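Local coordinates for protein beta-galactoside alpha-2,6-sialyltransferase (Photobacterium sp., PDB 2Z4T) that probably transfers sialic acid from CMP-sialic acid in an alpha-2,6 linkage to galactose-ended acceptors such as lactose, at residues 206-210 against 259-263; 280-284 against 307-311; 386-390 against 508-512. All blocks are in the same frame, centred on the assembly; numbering follows the deposited sequence.

Interaction 1 of 3, residues 206-210 against 259-263; sequences FDNLV and YLEDV
F206 and V210 look across at Y259, L260 and V263 from two helical segments whose axes cross at -41° and come no closer than 12.1 Å, with the nearest alpha carbons those of V210 and V263. That is a wide spacing for two helices, and aromatic and aliphatic side chains bridge it. F206 has the most partners: with CG anti to the backbone N (chi1 160°), its CE1 meets L260 CD1 at 3.6 Å and Y259 CE2 at 3.7 Å. The far end of the F206 ring, CZ, reaches V263 CG1 at 3.9 Å. The side chains of F206 and Y259 cross at about a right angle, while F206 and L260 slide past one another in opposite directions.

One turn further on, V210 divides its work between its two methyls. CG1 of V210 butts against V263 CG1 at 3.6 Å; CG2 touches L260 CD1 and also sits 3.5 Å above the plane of the F206 ring, over its centre. V263 does something similar on its own helix, laying CG2 over one face of the Y259 ring. The phenol of Y259 is tied down beyond the interface, its OH bonding to D270 O and N273 N.

In this GT-B enzyme, helix 205-216 links parallel neighbours 194-201 and 222-230, and helix 249-265 lies in the connection from 222-230 to 288-292. The contact therefore packs helices of successive beta-alpha-beta crossovers, as in Rossmann-like domains.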
loop_
_atom_site.group_PDB
_atom_site.type_symbol
_atom_site.label_atom_id
_atom_site.label_comp_id
_atom_site.label_asym_id
_atom_site.label_seq_id
_atom_site.Cartn_x
_atom_site.Cartn_y
_atom_site.Cartn_z
ATOM N N PHE A 206 13.960 -2.837 7.107
ATOM C CA PHE A 206 14.756 -3.154 8.248
ATOM C C PHE A 206 15.128 -1.638 8.344
ATOM O O PHE A 206 14.910 -0.994 9.369
ATOM C CB PHE A 206 16.035 -3.956 7.972
ATOM C CG PHE A 206 17.071 -3.854 9.101
ATOM C CD1 PHE A 206 17.208 -4.873 10.036
ATOM C CD2 PHE A 206 17.878 -2.711 9.238
ATOM C CE1 PHE A 206 18.133 -4.771 11.089
ATOM C CE2 PHE A 206 18.813 -2.590 10.282
ATOM C CZ PHE A 206 18.940 -3.619 11.214
ATOM N N ASP A 207 15.605 -1.063 7.222
ATOM C CA ASP A 207 15.936 0.371 7.102
ATOM C C ASP A 207 14.749 1.330 7.195
ATOM O O ASP A 207 14.932 2.507 7.513
ATOM C CB ASP A 207 16.644 0.669 5.785
ATOM C CG ASP A 207 18.126 0.288 5.794
ATOM O OD1 ASP A 207 18.738 0.165 6.867
ATOM O OD2 ASP A 207 18.687 0.106 4.697
ATOM N N ASN A 208 13.541 0.855 6.904
ATOM C CA ASN A 208 12.363 1.690 7.121
ATOM C C ASN A 208 11.881 1.693 8.575
ATOM O O ASN A 208 11.391 2.713 9.064
ATOM C CB ASN A 208 11.220 1.282 6.197
ATOM C CG ASN A 208 11.484 1.650 4.751
ATOM O OD1 ASN A 208 12.259 2.574 4.454
ATOM N ND2 ASN A 208 10.835 0.930 3.830
ATOM N N LEU A 209 12.006 0.560 9.268
ATOM C CA LEU A 209 11.329 0.417 10.555
ATOM C C LEU A 209 12.251 0.554 11.725
ATOM O O LEU A 209 11.874 1.134 12.741
ATOM C CB LEU A 209 10.517 -0.861 10.632
ATOM C CG LEU A 209 9.429 -0.949 9.561
ATOM C CD1 LEU A 209 8.549 -2.114 9.866
ATOM C CD2 LEU A 209 8.600 0.316 9.456
ATOM N N VAL A 210 13.475 0.059 11.565
ATOM C CA VAL A 210 14.436 0.120 12.648
ATOM C C VAL A 210 14.583 1.523 13.233
ATOM O O VAL A 210 14.482 1.667 14.446
ATOM C CB VAL A 210 15.819 -0.506 12.303
ATOM C CG1 VAL A 210 16.866 -0.118 13.367
ATOM C CG2 VAL A 210 15.703 -2.029 12.180
ATOM N N TYR A 259 19.630 -10.426 16.757
ATOM C CA TYR A 259 20.317 -9.337 16.093
ATOM C C TYR A 259 19.378 -8.143 15.989
ATOM O O TYR A 259 19.727 -7.034 16.437
ATOM C CB TYR A 259 20.822 -9.757 14.710
ATOM C CG TYR A 259 21.321 -8.587 13.912
ATOM C CD1 TYR A 259 22.582 -8.030 14.153
ATOM C CD2 TYR A 259 20.518 -8.008 12.928
ATOM C CE1 TYR A 259 23.022 -6.924 13.409
ATOM C CE2 TYR A 259 20.948 -6.926 12.194
ATOM C CZ TYR A 259 22.190 -6.387 12.429
ATOM O OH TYR A 259 22.583 -5.307 11.676
ATOM N N LEU A 260 18.193 -8.395 15.430
ATOM C CA LEU A 260 17.171 -7.366 15.258
ATOM C C LEU A 260 16.775 -6.781 16.610
ATOM O O LEU A 260 16.718 -5.557 16.770
ATOM C CB LEU A 260 15.940 -7.908 14.494
ATOM C CG LEU A 260 14.832 -6.923 14.109
ATOM C CD1 LEU A 260 15.380 -5.805 13.247
ATOM C CD2 LEU A 260 13.683 -7.594 13.376
ATOM N N GLU A 261 16.529 -7.656 17.584
ATOM C CA GLU A 261 16.234 -7.229 18.947
ATOM C C GLU A 261 17.302 -6.303 19.541
ATOM O O GLU A 261 16.967 -5.276 20.125
ATOM C CB GLU A 261 16.011 -8.427 19.873
ATOM C CG GLU A 261 15.300 -8.024 21.165
ATOM C CD GLU A 261 14.813 -9.203 21.972
ATOM O OE1 GLU A 261 15.361 -10.321 21.791
ATOM O OE2 GLU A 261 13.882 -9.001 22.785
ATOM N N ASP A 262 18.572 -6.674 19.379
ATOM C CA ASP A 262 19.692 -5.896 19.898
ATOM C C ASP A 262 19.877 -4.556 19.206
ATOM O O ASP A 262 20.296 -3.578 19.844
ATOM C CB ASP A 262 20.997 -6.699 19.818
ATOM C CG ASP A 262 21.042 -7.839 20.815
ATOM O OD1 ASP A 262 20.238 -7.840 21.780
ATOM O OD2 ASP A 262 21.874 -8.744 20.618
ATOM N N VAL A 263 19.597 -4.524 17.906
ATOM C CA VAL A 263 19.687 -3.293 17.131
ATOM C C VAL A 263 18.620 -2.297 17.626
ATOM O O VAL A 263 18.936 -1.151 17.946
ATOM C CB VAL A 263 19.575 -3.578 15.605
ATOM C CG1 VAL A 263 19.270 -2.315 14.832
ATOM C CG2 VAL A 263 20.846 -4.228 15.075
#

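Interaction 2 of 3, residues 280-284 against 307-311; sequences YNWQK and LRDYI
The phenol ring of Y310 carries the K284 side chain over one face, with CE 3.8 Å above the plane and over the ring centre, while the carbonyl O of Y280 lies in plane at the edge, 3.4 Å from Y310 CE2. The amide of N281 also comes to this edge. The ring of Y280 takes L307 CD2 over one face, offset toward the rim; I311 CD1 approaches Y280 CD1 obliquely at 3.8 Å, and Y290 from the following strand meets the same ring.

K284 bends at chi2 (-66°), which folds the chain back so that CG passes Y310 OH and NZ ends 4.3 Å from the Y310 ring centroid, a cation-pi contact only 13° off the normal.

Between the backbones, Q283 uses its amide as a clasp. Q283 NE2 donates to Y310 O at 3.2 Å and to Y280 O at 3.1 Å, both acceptors lying close to the amide plane, while NE2 itself stands above each carbonyl plane. The amide is turned nearly perpendicular to the Y310 ring.

The contact joins the segment leading into strand 288-292 to helix 305-311, which follows that strand. Two bonds grip NE2 and fix the amide's rotation, helped by a weak one from Q283 OE1 to Y290 OH; the lysine charge above the ring probably draws on the pi electrons of the phenol.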
loop_
_atom_site.group_PDB
_atom_site.type_symbol
_atom_site.label_atom_id
_atom_site.label_comp_id
_atom_site.label_asym_id
_atom_site.label_seq_id
_atom_site.Cartn_x
_atom_site.Cartn_y
_atom_site.Cartn_z
ATOM N N TYR A 280 12.606 -11.393 8.166
ATOM C CA TYR A 280 11.599 -12.371 8.559
ATOM C C TYR A 280 11.570 -12.668 10.058
ATOM O O TYR A 280 11.306 -13.788 10.466
ATOM C CB TYR A 280 11.692 -13.643 7.699
ATOM C CG TYR A 280 11.442 -13.331 6.235
ATOM C CD1 TYR A 280 10.188 -12.905 5.810
ATOM C CD2 TYR A 280 12.481 -13.408 5.284
ATOM C CE1 TYR A 280 9.938 -12.586 4.468
ATOM C CE2 TYR A 280 12.254 -13.102 3.953
ATOM C CZ TYR A 280 10.972 -12.682 3.551
ATOM O OH TYR A 280 10.722 -12.345 2.243
ATOM N N ASN A 281 11.821 -11.645 10.873
ATOM C CA ASN A 281 11.722 -11.773 12.325
ATOM C C ASN A 281 10.769 -10.786 12.983
ATOM O O ASN A 281 10.597 -10.838 14.212
ATOM C CB ASN A 281 13.099 -11.680 12.986
ATOM C CG ASN A 281 13.793 -13.006 13.047
ATOM O OD1 ASN A 281 14.722 -13.272 12.290
ATOM N ND2 ASN A 281 13.338 -13.861 13.938
ATOM N N TRP A 282 10.130 -9.910 12.195
ATOM C CA TRP A 282 9.191 -8.934 12.779
ATOM C C TRP A 282 8.173 -9.597 13.710
ATOM O O TRP A 282 7.917 -9.103 14.809
ATOM C CB TRP A 282 8.496 -8.055 11.715
ATOM C CG TRP A 282 9.464 -7.169 10.958
ATOM C CD1 TRP A 282 9.725 -7.192 9.611
ATOM C CD2 TRP A 282 10.325 -6.162 11.513
ATOM N NE1 TRP A 282 10.687 -6.263 9.300
ATOM C CE2 TRP A 282 11.066 -5.612 10.446
ATOM C CE3 TRP A 282 10.522 -5.656 12.800
ATOM C CZ2 TRP A 282 12.002 -4.585 10.634
ATOM C CZ3 TRP A 282 11.462 -4.645 12.987
ATOM C CH2 TRP A 282 12.184 -4.118 11.911
ATOM N N GLN A 283 7.648 -10.735 13.273
ATOM C CA GLN A 283 6.605 -11.466 13.997
ATOM C C GLN A 283 7.081 -12.071 15.311
ATOM O O GLN A 283 6.261 -12.408 16.175
ATOM C CB GLN A 283 6.016 -12.579 13.105
ATOM C CG GLN A 283 6.853 -13.869 13.017
ATOM C CD GLN A 283 8.099 -13.742 12.152
ATOM O OE1 GLN A 283 8.484 -12.649 11.733
ATOM N NE2 GLN A 283 8.740 -14.876 11.882
ATOM N N LYS A 284 8.394 -12.231 15.461
ATOM C CA LYS A 284 8.951 -12.750 16.708
ATOM C C LYS A 284 9.066 -11.673 17.779
ATOM O O LYS A 284 9.270 -11.991 18.942
ATOM C CB LYS A 284 10.330 -13.367 16.468
ATOM C CG LYS A 284 10.331 -14.590 15.577
ATOM C CD LYS A 284 9.609 -15.758 16.221
ATOM C CE LYS A 284 9.045 -16.666 15.163
ATOM N NZ LYS A 284 8.771 -18.021 15.685
ATOM N N LEU A 307 11.079 -21.816 6.746
ATOM C CA LEU A 307 10.747 -20.389 6.837
ATOM C C LEU A 307 9.246 -20.196 7.002
ATOM O O LEU A 307 8.801 -19.395 7.836
ATOM C CB LEU A 307 11.269 -19.597 5.629
ATOM C CG LEU A 307 10.920 -18.109 5.679
ATOM C CD1 LEU A 307 11.606 -17.441 6.844
ATOM C CD2 LEU A 307 11.287 -17.434 4.395
ATOM N N ARG A 308 8.477 -20.944 6.213
ATOM C CA ARG A 308 7.025 -20.968 6.349
ATOM C C ARG A 308 6.588 -21.297 7.793
ATOM O O ARG A 308 5.755 -20.575 8.352
ATOM C CB ARG A 308 6.382 -21.856 5.275
ATOM C CG ARG A 308 5.485 -22.937 5.797
ATOM C CD ARG A 308 4.199 -23.052 5.060
ATOM N NE ARG A 308 4.207 -24.118 4.054
ATOM C CZ ARG A 308 4.388 -25.423 4.282
ATOM N NH1 ARG A 308 4.642 -25.887 5.499
ATOM N NH2 ARG A 308 4.343 -26.273 3.262
ATOM N N ASP A 309 7.179 -22.342 8.394
ATOM C CA ASP A 309 6.977 -22.663 9.826
ATOM C C ASP A 309 7.291 -21.474 10.705
ATOM O O ASP A 309 6.538 -21.159 11.623
ATOM C CB ASP A 309 7.892 -23.807 10.307
ATOM C CG ASP A 309 7.467 -25.165 9.789
ATOM O OD1 ASP A 309 6.374 -25.247 9.176
ATOM O OD2 ASP A 309 8.236 -26.145 9.992
ATOM N N TYR A 310 8.429 -20.841 10.424
ATOM C CA TYR A 310 8.967 -19.789 11.267
ATOM C C TYR A 310 8.093 -18.533 11.272
ATOM O O TYR A 310 7.923 -17.898 12.328
ATOM C CB TYR A 310 10.387 -19.452 10.833
ATOM C CG TYR A 310 11.144 -18.603 11.817
ATOM C CD1 TYR A 310 11.808 -19.186 12.908
ATOM C CD2 TYR A 310 11.212 -17.213 11.665
ATOM C CE1 TYR A 310 12.525 -18.411 13.823
ATOM C CE2 TYR A 310 11.923 -16.439 12.563
ATOM C CZ TYR A 310 12.583 -17.044 13.647
ATOM O OH TYR A 310 13.287 -16.273 14.548
ATOM N N ILE A 311 7.553 -18.167 10.107
ATOM C CA ILE A 311 6.620 -17.048 10.036
ATOM C C ILE A 311 5.265 -17.436 10.662
ATOM O O ILE A 311 4.545 -16.562 11.183
ATOM C CB ILE A 311 6.466 -16.516 8.597
ATOM C CG1 ILE A 311 7.823 -16.024 8.081
ATOM C CG2 ILE A 311 5.472 -15.365 8.552
ATOM C CD1 ILE A 311 7.941 -15.891 6.597
#

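Interaction 3 of 3, residues 386-390 against 508-512; sequences INESS and TGVCI
N387 swings CG anti to its own backbone nitrogen (chi1 -171°), which brings its amide up to the C-terminal tail, and S389 holds OG between its N and carbonyl carbon (chi1 68°), which brings the hydroxyl back over that amide and up against C511. From this start both side chains work in two directions.

The ND2 end of N387 donates to G509 O at 2.8 Å, with an N-H...O angle of 159°. G509 O lies in the plane of the asparagine amide, whereas ND2 stands well above the plane of the glycine carbonyl. N387 OD1 accepts twice: from S389 N at 2.9 Å, in the carbonyl plane, and from S389 OG at 2.6 Å, above it. Having given its proton to OD1, S389 OG accepts from C511 N at 2.8 Å. The hydroxyl is a relay from the tail backbone to the asparagine, and the amide of N387 is held at both ends, so its rotation is fixed.

C511 SG, joined to C506 in a disulfide, packs against N387 CG at 3.7 Å and S390 CB at 3.6 Å. S390 OG is engaged outside the contact, with N384 OD1 and H392 N. On the tail side, T508 OG1 accepts from V510 N in an ST turn, shaping the chain just before C511.

The contact lies at the surface, away from the CMP, glycan and metal sites, and several of its residues also touch a crystal neighbour. On one side is an Asx turn superposed on a type I beta turn from N387 to S390, where helix 371-386 gives out; on the other is a disulfide-closed C-terminal loop, which this turn fastens to the domain carrying the parallel sheet of the GT-B fold's C-terminal half.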
loop_
_atom_site.group_PDB
_atom_site.type_symbol
_atom_site.label_atom_id
_atom_site.label_comp_id
_atom_site.label_asym_id
_atom_site.label_seq_id
_atom_site.Cartn_x
_atom_site.Cartn_y
_atom_site.Cartn_z
ATOM N N ILE A 386 2.772 -7.767 -32.824
ATOM C CA ILE A 386 1.860 -7.112 -33.779
ATOM C C ILE A 386 2.282 -7.284 -35.242
ATOM O O ILE A 386 1.615 -6.769 -36.141
ATOM C CB ILE A 386 1.706 -5.583 -33.493
ATOM C CG1 ILE A 386 2.930 -4.796 -34.038
ATOM C CG2 ILE A 386 1.407 -5.326 -32.001
ATOM C CD1 ILE A 386 2.992 -3.289 -33.662
ATOM N N ASN A 387 3.394 -7.993 -35.471
ATOM C CA ASN A 387 3.903 -8.237 -36.816
ATOM C C ASN A 387 3.643 -9.699 -37.254
ATOM O O ASN A 387 4.037 -10.646 -36.570
ATOM C CB ASN A 387 5.388 -7.832 -36.906
ATOM C CG ASN A 387 5.932 -7.846 -38.347
ATOM O OD1 ASN A 387 5.722 -8.803 -39.085
ATOM N ND2 ASN A 387 6.661 -6.799 -38.730
ATOM N N GLU A 388 2.963 -9.878 -38.379
ATOM C CA GLU A 388 2.608 -11.221 -38.858
ATOM C C GLU A 388 3.796 -12.129 -39.164
ATOM O O GLU A 388 3.665 -13.361 -39.116
ATOM C CB GLU A 388 1.708 -11.145 -40.086
ATOM C CG GLU A 388 0.361 -10.498 -39.795
ATOM C CD GLU A 388 -0.629 -10.690 -40.925
ATOM O OE1 GLU A 388 -0.802 -11.850 -41.375
ATOM O OE2 GLU A 388 -1.227 -9.681 -41.365
ATOM N N SER A 389 4.942 -11.526 -39.473
ATOM C CA SER A 389 6.134 -12.275 -39.834
ATOM C C SER A 389 6.858 -12.853 -38.615
ATOM O O SER A 389 7.950 -13.405 -38.744
ATOM C CB SER A 389 7.076 -11.408 -40.666
ATOM O OG SER A 389 7.617 -10.359 -39.883
ATOM N N SER A 390 6.248 -12.744 -37.437
ATOM C CA SER A 390 6.795 -13.377 -36.225
ATOM C C SER A 390 5.962 -14.547 -35.697
ATOM O O SER A 390 4.721 -14.500 -35.728
ATOM C CB SER A 390 6.973 -12.357 -35.099
ATOM O OG SER A 390 7.224 -13.011 -33.852
ATOM N N THR A 508 13.460 -4.027 -38.966
ATOM C CA THR A 508 13.339 -3.625 -40.385
ATOM C C THR A 508 11.913 -3.675 -40.892
ATOM O O THR A 508 11.666 -3.266 -42.009
ATOM C CB THR A 508 14.151 -4.539 -41.344
ATOM O OG1 THR A 508 13.617 -5.878 -41.286
ATOM C CG2 THR A 508 15.658 -4.539 -41.000
ATOM N N GLY A 509 10.982 -4.190 -40.100
ATOM C CA GLY A 509 9.632 -4.405 -40.586
ATOM C C GLY A 509 9.375 -5.862 -40.950
ATOM O O GLY A 509 8.217 -6.301 -41.055
ATOM N N VAL A 510 10.444 -6.628 -41.155
ATOM C CA VAL A 510 10.296 -8.075 -41.279
ATOM C C VAL A 510 11.003 -8.711 -40.083
ATOM O O VAL A 510 12.099 -8.280 -39.688
ATOM C CB VAL A 510 10.849 -8.618 -42.642
ATOM C CG1 VAL A 510 10.450 -10.082 -42.854
ATOM C CG2 VAL A 510 10.367 -7.743 -43.829
ATOM N N CYS A 511 10.357 -9.714 -39.489
ATOM C CA CYS A 511 10.916 -10.400 -38.338
ATOM C C CYS A 511 11.931 -11.491 -38.756
ATOM O O CYS A 511 11.562 -12.552 -39.253
ATOM C CB CYS A 511 9.795 -10.956 -37.458
ATOM S SG CYS A 511 8.734 -9.693 -36.688
ATOM N N ILE A 512 13.211 -11.205 -38.554
ATOM C CA ILE A 512 14.298 -12.089 -38.978
ATOM C C ILE A 512 14.859 -12.872 -37.793
ATOM O O ILE A 512 15.231 -12.280 -36.781
ATOM C CB ILE A 512 15.425 -11.283 -39.664
ATOM C CG1 ILE A 512 14.896 -10.671 -40.967
ATOM C CG2 ILE A 512 16.634 -12.170 -39.926
ATOM C CD1 ILE A 512 15.761 -9.576 -41.540
#

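Interactions 1 and 2 are neighbours, their centres 15 Å apart, and W282 joins them: within 280-284 it takes no part across to 307-311, but its indole packs on F206, L209, V210 and L260, with W282 CZ3 3.7 Å from L260 CD2. Interaction 1 is buried and wholly apolar. Interaction 2, partly buried, mixes apolar packing with an amide clasp and a lysine over a ring as it opens toward solvent. Interaction 3 belongs to another part of the molecule, about 53 and 50 Å away between centres, and sits on the surface, where hydrogen bonds between side chains and backbone join two irregular segments, one of them closed on itself by a disulfide.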